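Local coordinates for protein AvrA (PDB 6BE0) that probably transfers acetyl groups from acetyl-CoA to serine and threonine residues of target proteins, and is here bound to coenzyme A and inositol hexakisphosphate, at residues Asp229-Val234 with Arg245-Tyr249; Glu41-Arg45 with Tyr296-Leu300; Asp129-Met133 with Leu204-Glu209; Glu65-Leu69 with Gly122-Ser126. All coordinates share one frame; numbering follows the deposited sequence.

The four contacts spread over both flanks of the fold. Contacts 1 and 3 adjoin on one flank, with centres 18 Å apart, and meet where Leu232 CD2 lies 3.5 Å from Leu204 CD2. Contacts 2 and 4, also 18 Å apart between centres, occupy the other flank and are joined by Tyr296 OH and Asp68 OD1, at 2.7 Å. Strand 125-133 runs between the flanks, contact 4 using its start and contact 3 its end. The Arg245 side chain (contact 1) is about 6 Å from coenzyme A, that of Glu65 (contact 4) about 11 Å. Inositol hexakisphosphate lies about 10 Å from the Val234 side chain and about 11 Å from that of Leu299.

Contact 1: Asp229-Val234 with Arg245-Tyr249; sequences DRYLPV and RLNEY
Asp229 and Arg245 form a salt bridge in which the guanidinium group approaches end-on, giving one nitrogen to each carboxylate oxygen. The bond from NH2 of Arg245 to OD1 of Asp229 (2.8 Å) is nearly straight at 178°, lies in the guanidinium plane and uses the syn lone pair. Its companion, from NH1 of Arg245 to OD2 of Asp229 (3.0 Å), is more bent at 135° and tilted from the guanidinium plane. A bend in the arginine chain brings its terminal nitrogens to the acid. OD1 of Asp229 also accepts a hydrogen bond from Tyr237, while NH2 of Arg245 reaches the carbonyl of Leu177 as well, so several bonds fix both groups. Arg245 touches Arg181, which binds coenzyme A.

The other polar link is made by Tyr249. Its CG stands anti to the backbone N (chi1 177°), and the phenol extends from the helix into the loop, where OH donates to O of Leu232 at 2.9 Å. This acceptor lies at the ring edge, near its plane, as does CG of Asp229.

Apolar contact is slight: CG2 of Val234 approaches CE2 of Tyr249 at 4.0 Å, the side chains crossing at about a right angle. Tyr237 stacks on the Tyr249 ring.

Residues 229-234, following helix 225-228, pass across the side of helix 243-252, with Val234 and Leu246 both resting on Leu268 of helix 268-273.

Contact 2: Glu41-Arg45 with Tyr296-Leu300; sequences EALTR and YKSLL. Unlike the reference sequence in segment 41-45: Arg45 (reference Cys).
Leu43 reaches across from helix 40-55 and divides its two methyl groups among three residues of helix 287-300. CD1 lies 3.7 Å from CD2 of Tyr296, approaching the ring obliquely. The other branch, CD2, meets CD2 of Leu300 at 3.7 Å and CB of Leu299 at 3.9 Å. The CG of Leu43, anti to the backbone N (chi1 177°), carries one methyl to Tyr296 and the other to Leu299 and Leu300. Thr44 extends the contact toward solvent: its OG1 touches CD2 of Leu300 at 3.7 Å, a van der Waals approach to a methyl; the hydroxyl's hydrogen bond goes to the carbonyl of Thr40, one turn earlier.

Around this apolar centre lie polar links. The Tyr296 hydroxyl is hydrogen-bonded to Asp68, and its ring is further covered by Ile46, Val47 and Leu50 of helix 40-55. Lys297 bridges back to that helix through a salt bridge to Glu51. Leu299 turns partly to helix 65-82, touching Met71 and Gln78.

The short axes pass 10.1 Å apart with 143° between their directions, so two roughly antiparallel helices, the first and last of the modelled chain, pack side by side through leucines.

Contact 3: Asp129-Met133 with Leu204-Glu209; sequences DFRVM and LVKIHE
The His208 ring carries CB of Arg131 over the centre of one face, a CH-pi contact with the carbon 3.7 Å from the ring centroid and 12° off the normal. At the ring edge NE2 donates to OD2 of Asp129 at 2.6 Å, with an N-H...O angle of 164°. OD2 lies close to the plane of the ring, whereas NE2 comes to OD2 from above the carboxylate plane. ND1 is hydrogen-bonded to Ser138, so both nitrogens fix the rotation of the ring.

Bends at chi2 and chi3 fold Arg131 back over the same histidine. One face of its guanidinium group receives CD2 of His208, near the rim, while CG2 of Val205 sits at the edge, 3.7 Å from NH1 of Arg131. Here the start of helix 205-212 crosses strand 125-133, a middle strand of the mixed sheet, steeply, with 75° between the directions of the short segments, and covers one face of the sheet. The peptide oxygen of Phe201, just before the helix, takes a hydrogen bond from NH2 of Arg131, and the Phe201 ring makes a cation-pi contact with the same group. Asp129 has a second partner in Arg113, a salt bridge through OD1.

Toward the strand end Met133 lays CE against CG1 of Val205 (3.9 Å) and CB of His208 (4.0 Å).

Contact 4: Glu65-Leu69 with Gly122-Ser126; sequences EETDL and GIHIS
Ile123 is the residue most covered by this contact, and it lies against the first turn of helix 65-82. Its CG1 branch stands anti to the carbonyl carbon (chi1 -57°), which carries CD1 onto the helix surface. There the methyl comes 3.6 Å from CA of Glu66 and 3.7 Å from O of Glu65, so it rests on the backbone as much as on side chains. CB of Glu65 and the side chain of Leu69 also lie against it, with CD2 of Leu69 at 4.0 Å from CD1 of Ile123.

Glu65 runs past Ile123 in the opposite direction, its chain extended beyond CG. This places OE1 of Glu65 3.2 Å from O of Ile123, two acceptors that cannot bond directly. A water mediates instead: it donates to OE2 of Glu65 and, at 3.3 Å, to O of Ile123. The carboxylate at the helix N-terminus would probably also interact favourably with the helix dipole.

Leu69, one turn further on, bridges two residues of the other segment. Besides Ile123, it meets Ile125, whose CD1 lies 4.2 Å from CD1 of Leu69. These apolar contacts follow the alternation of the chain, in which Ile123 and Ile125 face the helix while His124 points away and is hydrogen-bonded to Glu143.

The contact joins the start of helix 65-82 to the chain entering strand 125-133. Asn117 of neighbouring strand 111-117 touches both Leu69 and Ile123, and Ile125 rests on Cys186 at the start of helix 186-199. Asp68, on the same helical turn, forms a salt bridge with Arg292 of helix 287-300.

Contact 1: Asp229-Val234 with Arg245-Tyr249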
loop_
_atom_site.group_PDB
_atom_site.type_symbol
_atom_site.label_atom_id
_atom_site.label_comp_id
_atom_site.label_asym_id
_atom_site.label_seq_id
_atom_site.Cartn_x
_atom_site.Cartn_y
_atom_site.Cartn_z
ATOM N N ASP A 229 7.581 -8.637 -8.434
ATOM C CA ASP A 229 7.297 -9.946 -7.851
ATOM C C ASP A 229 8.577 -10.671 -7.438
ATOM O O ASP A 229 8.557 -11.509 -6.538
ATOM C CB ASP A 229 6.503 -10.813 -8.834
ATOM C CG ASP A 229 5.092 -10.295 -9.068
ATOM O OD1 ASP A 229 4.608 -9.476 -8.258
ATOM O OD2 ASP A 229 4.460 -10.715 -10.061
ATOM N N ARG A 230 9.684 -10.346 -8.097
ATOM C CA ARG A 230 10.965 -10.978 -7.796
ATOM C C ARG A 230 11.609 -10.379 -6.549
ATOM O O ARG A 230 12.506 -10.980 -5.958
ATOM C CB ARG A 230 11.917 -10.842 -8.984
ATOM C CG ARG A 230 11.359 -11.365 -10.295
ATOM C CD ARG A 230 12.315 -11.094 -11.443
ATOM N NE ARG A 230 11.681 -11.309 -12.742
ATOM C CZ ARG A 230 12.224 -10.976 -13.908
ATOM N NH1 ARG A 230 13.423 -10.405 -13.952
ATOM N NH2 ARG A 230 11.565 -11.210 -15.037
ATOM N N TYR A 231 11.145 -9.196 -6.153
ATOM C CA TYR A 231 11.714 -8.481 -5.013
ATOM C C TYR A 231 10.892 -8.658 -3.740
ATOM O O TYR A 231 11.448 -8.871 -2.660
ATOM C CB TYR A 231 11.827 -6.985 -5.324
ATOM C CG TYR A 231 13.026 -6.599 -6.162
ATOM C CD1 TYR A 231 14.281 -6.449 -5.586
ATOM C CD2 TYR A 231 12.900 -6.367 -7.524
ATOM C CE1 TYR A 231 15.377 -6.090 -6.346
ATOM C CE2 TYR A 231 13.992 -6.008 -8.293
ATOM C CZ TYR A 231 15.227 -5.870 -7.699
ATOM O OH TYR A 231 16.316 -5.509 -8.461
ATOM N N LEU A 232 9.573 -8.571 -3.870
ATOM C CA LEU A 232 8.698 -8.418 -2.712
ATOM C C LEU A 232 8.220 -9.750 -2.131
ATOM O O LEU A 232 8.051 -10.726 -2.862
ATOM C CB LEU A 232 7.496 -7.553 -3.093
ATOM C CG LEU A 232 7.872 -6.183 -3.664
ATOM C CD1 LEU A 232 6.635 -5.418 -4.114
ATOM C CD2 LEU A 232 8.663 -5.368 -2.646
ATOM N N PRO A 233 7.998 -9.786 -0.804
ATOM C CA PRO A 233 7.594 -11.010 -0.105
ATOM C C PRO A 233 6.108 -11.324 -0.259
ATOM O O PRO A 233 5.351 -10.500 -0.770
ATOM C CB PRO A 233 7.941 -10.701 1.350
ATOM C CG PRO A 233 7.740 -9.235 1.464
ATOM C CD PRO A 233 8.149 -8.655 0.132
ATOM N N VAL A 234 5.707 -12.508 0.197
ATOM C CA VAL A 234 4.354 -13.014 -0.011
ATOM C C VAL A 234 3.297 -12.170 0.699
ATOM O O VAL A 234 2.185 -12.007 0.197
ATOM C CB VAL A 234 4.232 -14.476 0.480
ATOM C CG1 VAL A 234 2.846 -15.038 0.183
ATOM C CG2 VAL A 234 5.305 -15.346 -0.164
ATOM N N ARG A 245 -3.480 -12.921 -11.220
ATOM C CA ARG A 245 -2.394 -12.103 -10.692
ATOM C C ARG A 245 -1.581 -12.868 -9.652
ATOM O O ARG A 245 -0.358 -12.731 -9.583
ATOM C CB ARG A 245 -2.948 -10.814 -10.083
ATOM C CG ARG A 245 -1.894 -9.867 -9.525
ATOM C CD ARG A 245 -0.962 -9.327 -10.599
ATOM N NE ARG A 245 0.141 -8.565 -10.015
ATOM C CZ ARG A 245 1.285 -9.098 -9.595
ATOM N NH1 ARG A 245 1.499 -10.404 -9.695
ATOM N NH2 ARG A 245 2.225 -8.322 -9.075
ATOM N N LEU A 246 -2.266 -13.666 -8.840
ATOM C CA LEU A 246 -1.594 -14.500 -7.852
ATOM C C LEU A 246 -0.795 -15.604 -8.535
ATOM O O LEU A 246 0.305 -15.940 -8.099
ATOM C CB LEU A 246 -2.604 -15.111 -6.877
ATOM C CG LEU A 246 -3.184 -14.187 -5.803
ATOM C CD1 LEU A 246 -4.238 -14.928 -4.994
ATOM C CD2 LEU A 246 -2.098 -13.649 -4.884
ATOM N N ASN A 247 -1.351 -16.167 -9.605
ATOM C CA ASN A 247 -0.653 -17.194 -10.372
ATOM C C ASN A 247 0.639 -16.654 -10.970
ATOM O O ASN A 247 1.600 -17.394 -11.165
ATOM C CB ASN A 247 -1.541 -17.741 -11.491
ATOM C CG ASN A 247 -2.789 -18.424 -10.971
ATOM O OD1 ASN A 247 -2.869 -18.794 -9.800
ATOM N ND2 ASN A 247 -3.770 -18.602 -11.847
ATOM N N GLU A 248 0.656 -15.361 -11.267
ATOM C CA GLU A 248 1.841 -14.726 -11.825
ATOM C C GLU A 248 2.909 -14.535 -10.756
ATOM O O GLU A 248 4.104 -14.581 -11.047
ATOM C CB GLU A 248 1.480 -13.383 -12.460
ATOM C CG GLU A 248 0.626 -13.508 -13.713
ATOM C CD GLU A 248 0.058 -12.180 -14.171
ATOM O OE1 GLU A 248 0.516 -11.129 -13.668
ATOM O OE2 GLU A 248 -0.849 -12.190 -15.033
ATOM N N TYR A 249 2.477 -14.325 -9.516
ATOM C CA TYR A 249 3.412 -14.124 -8.417
ATOM C C TYR A 249 4.077 -15.433 -7.999
ATOM O O TYR A 249 5.287 -15.474 -7.773
ATOM C CB TYR A 249 2.712 -13.495 -7.211
ATOM C CG TYR A 249 3.633 -13.340 -6.019
ATOM C CD1 TYR A 249 4.627 -12.372 -6.009
ATOM C CD2 TYR A 249 3.516 -14.170 -4.913
ATOM C CE1 TYR A 249 5.475 -12.231 -4.932
ATOM C CE2 TYR A 249 4.361 -14.035 -3.829
ATOM C CZ TYR A 249 5.338 -13.063 -3.844
ATOM O OH TYR A 249 6.181 -12.924 -2.767
#

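Contact 2: Glu41-Arg45 with Tyr296-Leu300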
loop_
_atom_site.group_PDB
_atom_site.type_symbol
_atom_site.label_atom_id
_atom_site.label_comp_id
_atom_site.label_asym_id
_atom_site.label_seq_id
_atom_site.Cartn_x
_atom_site.Cartn_y
_atom_site.Cartn_z
ATOM N N GLU A 41 -20.233 7.321 17.188
ATOM C CA GLU A 41 -21.604 7.038 16.783
ATOM C C GLU A 41 -21.702 6.911 15.267
ATOM O O GLU A 41 -22.254 5.940 14.750
ATOM C CB GLU A 41 -22.549 8.135 17.279
ATOM C CG GLU A 41 -22.693 8.197 18.792
ATOM C CD GLU A 41 -23.729 9.211 19.239
ATOM O OE1 GLU A 41 -24.088 10.095 18.432
ATOM O OE2 GLU A 41 -24.189 9.119 20.397
ATOM N N ALA A 42 -21.152 7.895 14.565
ATOM C CA ALA A 42 -21.194 7.918 13.108
ATOM C C ALA A 42 -20.406 6.757 12.508
ATOM O O ALA A 42 -20.841 6.144 11.532
ATOM C CB ALA A 42 -20.660 9.241 12.588
ATOM N N LEU A 43 -19.249 6.456 13.089
ATOM C CA LEU A 43 -18.408 5.376 12.585
ATOM C C LEU A 43 -19.101 4.029 12.731
ATOM O O LEU A 43 -18.970 3.159 11.874
ATOM C CB LEU A 43 -17.061 5.346 13.312
ATOM C CG LEU A 43 -16.122 4.203 12.909
ATOM C CD1 LEU A 43 -15.824 4.238 11.416
ATOM C CD2 LEU A 43 -14.832 4.256 13.714
ATOM N N THR A 44 -19.839 3.859 13.824
ATOM C CA THR A 44 -20.533 2.601 14.080
ATOM C C THR A 44 -21.593 2.357 13.012
ATOM O O THR A 44 -21.734 1.241 12.507
ATOM C CB THR A 44 -21.192 2.588 15.472
ATOM O OG1 THR A 44 -20.220 2.929 16.469
ATOM C CG2 THR A 44 -21.767 1.213 15.780
ATOM N N ARG A 45 -22.337 3.406 12.675
ATOM C CA ARG A 45 -23.329 3.327 11.608
ATOM C C ARG A 45 -22.657 2.976 10.283
ATOM O O ARG A 45 -23.186 2.190 9.497
ATOM C CB ARG A 45 -24.095 4.646 11.481
ATOM C CG ARG A 45 -24.906 5.014 12.717
ATOM C CD ARG A 45 -25.870 6.166 12.448
ATOM N NE ARG A 45 -25.195 7.459 12.333
ATOM C CZ ARG A 45 -25.037 8.326 13.332
ATOM N NH1 ARG A 45 -25.496 8.056 14.548
ATOM N NH2 ARG A 45 -24.412 9.475 13.113
ATOM N N TYR A 296 -11.764 -0.214 10.744
ATOM C CA TYR A 296 -12.740 0.671 11.372
ATOM C C TYR A 296 -13.155 0.152 12.746
ATOM O O TYR A 296 -13.232 0.915 13.710
ATOM C CB TYR A 296 -13.984 0.830 10.492
ATOM C CG TYR A 296 -13.792 1.674 9.247
ATOM C CD1 TYR A 296 -12.526 2.027 8.798
ATOM C CD2 TYR A 296 -14.888 2.128 8.527
ATOM C CE1 TYR A 296 -12.360 2.799 7.662
ATOM C CE2 TYR A 296 -14.732 2.900 7.392
ATOM C CZ TYR A 296 -13.468 3.233 6.964
ATOM O OH TYR A 296 -13.317 4.002 5.835
ATOM N N LYS A 297 -13.429 -1.146 12.828
ATOM C CA LYS A 297 -13.877 -1.755 14.076
ATOM C C LYS A 297 -12.832 -1.606 15.178
ATOM O O LYS A 297 -13.176 -1.480 16.353
ATOM C CB LYS A 297 -14.204 -3.235 13.868
ATOM C CG LYS A 297 -15.559 -3.493 13.225
ATOM C CD LYS A 297 -15.860 -4.981 13.162
ATOM C CE LYS A 297 -17.230 -5.259 12.572
ATOM N NZ LYS A 297 -17.538 -6.715 12.566
ATOM N N SER A 298 -11.559 -1.620 14.795
ATOM C CA SER A 298 -10.473 -1.494 15.762
ATOM C C SER A 298 -10.501 -0.134 16.454
ATOM O O SER A 298 -10.119 -0.016 17.618
ATOM C CB SER A 298 -9.118 -1.702 15.080
ATOM O OG SER A 298 -9.014 -3.004 14.534
ATOM N N LEU A 299 -10.954 0.890 15.737
ATOM C CA LEU A 299 -11.058 2.230 16.306
ATOM C C LEU A 299 -12.148 2.284 17.372
ATOM O O LEU A 299 -12.084 3.094 18.298
ATOM C CB LEU A 299 -11.343 3.262 15.212
ATOM C CG LEU A 299 -10.246 3.466 14.165
ATOM C CD1 LEU A 299 -10.746 4.366 13.046
ATOM C CD2 LEU A 299 -8.989 4.051 14.795
ATOM N N LEU A 300 -13.146 1.417 17.236
ATOM C CA LEU A 300 -14.248 1.359 18.189
ATOM C C LEU A 300 -13.865 0.582 19.446
ATOM O O LEU A 300 -14.386 0.851 20.527
ATOM C CB LEU A 300 -15.480 0.725 17.542
ATOM C CG LEU A 300 -16.020 1.450 16.308
ATOM C CD1 LEU A 300 -17.153 0.661 15.668
ATOM C CD2 LEU A 300 -16.483 2.853 16.667
#

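Contact 3: Asp129-Met133 with Leu204-Glu209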
loop_
_atom_site.group_PDB
_atom_site.type_symbol
_atom_site.label_atom_id
_atom_site.label_comp_id
_atom_site.label_asym_id
_atom_site.label_seq_id
_atom_site.Cartn_x
_atom_site.Cartn_y
_atom_site.Cartn_z
ATOM N N ASP A 129 7.916 4.006 0.947
ATOM C CA ASP A 129 8.858 3.474 1.925
ATOM C C ASP A 129 10.152 4.276 1.894
ATOM O O ASP A 129 10.726 4.510 0.829
ATOM C CB ASP A 129 9.148 1.995 1.668
ATOM C CG ASP A 129 9.791 1.308 2.865
ATOM O OD1 ASP A 129 9.549 1.742 4.012
ATOM O OD2 ASP A 129 10.534 0.328 2.661
ATOM N N PHE A 130 10.596 4.687 3.077
ATOM C CA PHE A 130 11.770 5.539 3.238
ATOM C C PHE A 130 12.839 4.798 4.039
ATOM O O PHE A 130 12.568 4.278 5.119
ATOM C CB PHE A 130 11.372 6.850 3.928
ATOM C CG PHE A 130 12.531 7.732 4.292
ATOM C CD1 PHE A 130 12.957 8.731 3.432
ATOM C CD2 PHE A 130 13.180 7.577 5.504
ATOM C CE1 PHE A 130 14.017 9.550 3.772
ATOM C CE2 PHE A 130 14.240 8.391 5.849
ATOM C CZ PHE A 130 14.660 9.378 4.982
ATOM N N ARG A 131 14.052 4.753 3.498
ATOM C CA ARG A 131 15.139 3.988 4.103
ATOM C C ARG A 131 16.491 4.623 3.791
ATOM O O ARG A 131 16.856 4.759 2.622
ATOM C CB ARG A 131 15.105 2.540 3.596
ATOM C CG ARG A 131 16.160 1.607 4.192
ATOM C CD ARG A 131 15.659 0.911 5.450
ATOM N NE ARG A 131 14.541 0.005 5.183
ATOM C CZ ARG A 131 14.665 -1.286 4.879
ATOM N NH1 ARG A 131 15.860 -1.854 4.795
ATOM N NH2 ARG A 131 13.581 -2.017 4.657
ATOM N N VAL A 132 17.232 5.019 4.825
ATOM C CA VAL A 132 18.606 5.471 4.623
ATOM C C VAL A 132 19.505 4.262 4.837
ATOM O O VAL A 132 19.335 3.495 5.786
ATOM C CB VAL A 132 19.024 6.650 5.555
ATOM C CG1 VAL A 132 17.913 7.690 5.660
ATOM C CG2 VAL A 132 19.432 6.169 6.935
ATOM N N MET A 133 20.450 4.095 3.925
ATOM C CA MET A 133 21.277 2.904 3.867
ATOM C C MET A 133 22.672 3.349 3.470
ATOM O O MET A 133 22.838 4.041 2.466
ATOM C CB MET A 133 20.692 1.908 2.868
ATOM C CG MET A 133 21.249 0.503 2.951
ATOM S SD MET A 133 20.291 -0.641 1.937
ATOM C CE MET A 133 18.830 -0.848 2.954
ATOM N N LEU A 204 13.117 -6.449 2.535
ATOM C CA LEU A 204 13.034 -5.304 1.634
ATOM C C LEU A 204 14.362 -4.561 1.513
ATOM O O LEU A 204 14.432 -3.499 0.894
ATOM C CB LEU A 204 11.945 -4.346 2.115
ATOM C CG LEU A 204 10.526 -4.893 1.973
ATOM C CD1 LEU A 204 9.552 -4.064 2.788
ATOM C CD2 LEU A 204 10.119 -4.920 0.508
ATOM N N VAL A 205 15.414 -5.115 2.103
ATOM C CA VAL A 205 16.734 -4.511 1.994
ATOM C C VAL A 205 17.193 -4.492 0.538
ATOM O O VAL A 205 17.712 -3.485 0.059
ATOM C CB VAL A 205 17.777 -5.261 2.852
ATOM C CG1 VAL A 205 19.183 -4.737 2.582
ATOM C CG2 VAL A 205 17.441 -5.130 4.329
ATOM N N LYS A 206 16.994 -5.604 -0.162
ATOM C CA LYS A 206 17.512 -5.758 -1.519
ATOM C C LYS A 206 16.955 -4.722 -2.496
ATOM O O LYS A 206 17.708 -4.139 -3.276
ATOM C CB LYS A 206 17.218 -7.166 -2.047
ATOM C CG LYS A 206 17.800 -7.423 -3.433
ATOM C CD LYS A 206 17.765 -8.898 -3.808
ATOM C CE LYS A 206 18.278 -9.126 -5.226
ATOM N NZ LYS A 206 19.685 -8.665 -5.410
ATOM N N ILE A 207 15.645 -4.495 -2.464
ATOM C CA ILE A 207 15.027 -3.562 -3.405
ATOM C C ILE A 207 15.483 -2.131 -3.116
ATOM O O ILE A 207 15.638 -1.323 -4.032
ATOM C CB ILE A 207 13.479 -3.640 -3.366
ATOM C CG1 ILE A 207 12.875 -2.754 -4.459
ATOM C CG2 ILE A 207 12.944 -3.247 -1.994
ATOM C CD1 ILE A 207 11.398 -3.000 -4.709
ATOM N N HIS A 208 15.702 -1.825 -1.842
ATOM C CA HIS A 208 16.231 -0.522 -1.453
ATOM C C HIS A 208 17.693 -0.397 -1.861
ATOM O O HIS A 208 18.158 0.676 -2.244
ATOM C CB HIS A 208 16.092 -0.311 0.055
ATOM C CG HIS A 208 14.733 0.148 0.476
ATOM N ND1 HIS A 208 14.252 1.406 0.190
ATOM C CD2 HIS A 208 13.754 -0.481 1.169
ATOM C CE1 HIS A 208 13.034 1.534 0.684
ATOM N NE2 HIS A 208 12.709 0.403 1.284
ATOM N N GLU A 209 18.410 -1.509 -1.769
ATOM C CA GLU A 209 19.821 -1.549 -2.117
ATOM C C GLU A 209 20.006 -1.335 -3.615
ATOM O O GLU A 209 20.864 -0.564 -4.042
ATOM C CB GLU A 209 20.426 -2.885 -1.682
ATOM C CG GLU A 209 21.941 -2.950 -1.744
ATOM C CD GLU A 209 22.491 -4.193 -1.070
ATOM O OE1 GLU A 209 21.683 -5.065 -0.683
ATOM O OE2 GLU A 209 23.728 -4.295 -0.922
#

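Contact 4: Glu65-Leu69 with Gly122-Ser126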
loop_
_atom_site.group_PDB
_atom_site.type_symbol
_atom_site.label_atom_id
_atom_site.label_comp_id
_atom_site.label_asym_id
_atom_site.label_seq_id
_atom_site.Cartn_x
_atom_site.Cartn_y
_atom_site.Cartn_z
ATOM N N GLU A 65 -13.592 5.997 -0.972
ATOM C CA GLU A 65 -12.389 6.824 -0.891
ATOM C C GLU A 65 -12.535 7.972 0.100
ATOM O O GLU A 65 -11.660 8.194 0.936
ATOM C CB GLU A 65 -12.036 7.394 -2.268
ATOM C CG GLU A 65 -11.862 6.351 -3.352
ATOM C CD GLU A 65 -11.376 6.940 -4.659
ATOM O OE1 GLU A 65 -11.231 8.179 -4.740
ATOM O OE2 GLU A 65 -11.145 6.162 -5.608
ATOM N N GLU A 66 -13.641 8.700 -0.005
ATOM C CA GLU A 66 -13.875 9.872 0.830
ATOM C C GLU A 66 -13.871 9.508 2.311
ATOM O O GLU A 66 -13.311 10.232 3.133
ATOM C CB GLU A 66 -15.202 10.537 0.457
ATOM C CG GLU A 66 -15.571 11.733 1.327
ATOM C CD GLU A 66 -14.481 12.790 1.365
ATOM O OE1 GLU A 66 -14.156 13.348 0.295
ATOM O OE2 GLU A 66 -13.946 13.059 2.463
ATOM N N THR A 67 -14.488 8.381 2.650
ATOM C CA THR A 67 -14.559 7.950 4.041
ATOM C C THR A 67 -13.182 7.498 4.523
ATOM O O THR A 67 -12.772 7.829 5.635
ATOM C CB THR A 67 -15.579 6.812 4.237
ATOM O OG1 THR A 67 -16.868 7.242 3.779
ATOM C CG2 THR A 67 -15.674 6.415 5.709
ATOM N N ASP A 68 -12.472 6.749 3.684
ATOM C CA ASP A 68 -11.109 6.335 4.004
ATOM C C ASP A 68 -10.242 7.550 4.315
ATOM O O ASP A 68 -9.504 7.556 5.298
ATOM C CB ASP A 68 -10.491 5.539 2.852
ATOM C CG ASP A 68 -11.033 4.125 2.756
ATOM O OD1 ASP A 68 -11.686 3.657 3.713
ATOM O OD2 ASP A 68 -10.786 3.473 1.719
ATOM N N LEU A 69 -10.343 8.579 3.477
ATOM C CA LEU A 69 -9.583 9.808 3.681
ATOM C C LEU A 69 -9.888 10.412 5.047
ATOM O O LEU A 69 -8.977 10.789 5.784
ATOM C CB LEU A 69 -9.892 10.829 2.584
ATOM C CG LEU A 69 -9.057 12.112 2.649
ATOM C CD1 LEU A 69 -7.605 11.830 2.287
ATOM C CD2 LEU A 69 -9.636 13.192 1.749
ATOM N N GLY A 122 -9.196 15.019 -6.424
ATOM C CA GLY A 122 -9.637 13.661 -6.178
ATOM C C GLY A 122 -8.764 13.002 -5.132
ATOM O O GLY A 122 -7.870 13.638 -4.573
ATOM N N ILE A 123 -9.026 11.725 -4.871
ATOM C CA ILE A 123 -8.279 10.971 -3.872
ATOM C C ILE A 123 -7.525 9.814 -4.513
ATOM O O ILE A 123 -8.124 8.932 -5.126
ATOM C CB ILE A 123 -9.207 10.416 -2.772
ATOM C CG1 ILE A 123 -9.993 11.553 -2.115
ATOM C CG2 ILE A 123 -8.398 9.658 -1.720
ATOM C CD1 ILE A 123 -11.140 11.083 -1.248
ATOM N N HIS A 124 -6.204 9.831 -4.370
ATOM C CA HIS A 124 -5.374 8.696 -4.745
ATOM C C HIS A 124 -4.279 8.519 -3.701
ATOM O O HIS A 124 -3.244 9.185 -3.743
ATOM C CB HIS A 124 -4.764 8.880 -6.135
ATOM C CG HIS A 124 -4.027 7.673 -6.626
ATOM N ND1 HIS A 124 -4.667 6.540 -7.074
ATOM C CD2 HIS A 124 -2.698 7.418 -6.722
ATOM C CE1 HIS A 124 -3.772 5.640 -7.432
ATOM N NE2 HIS A 124 -2.568 6.147 -7.229
ATOM N N ILE A 125 -4.529 7.616 -2.761
ATOM C CA ILE A 125 -3.616 7.384 -1.652
ATOM C C ILE A 125 -2.649 6.251 -1.975
ATOM O O ILE A 125 -3.066 5.115 -2.203
ATOM C CB ILE A 125 -4.394 7.058 -0.360
ATOM C CG1 ILE A 125 -5.256 8.260 0.042
ATOM C CG2 ILE A 125 -3.437 6.690 0.770
ATOM C CD1 ILE A 125 -6.253 7.969 1.143
ATOM N N SER A 126 -1.359 6.577 -2.001
ATOM C CA SER A 126 -0.302 5.587 -2.192
ATOM C C SER A 126 0.537 5.480 -0.925
ATOM O O SER A 126 0.338 6.240 0.023
ATOM C CB SER A 126 0.587 5.961 -3.379
ATOM O OG SER A 126 -0.168 6.073 -4.570
HETATM O O HOH W 1 -9.913 7.467 -7.416
#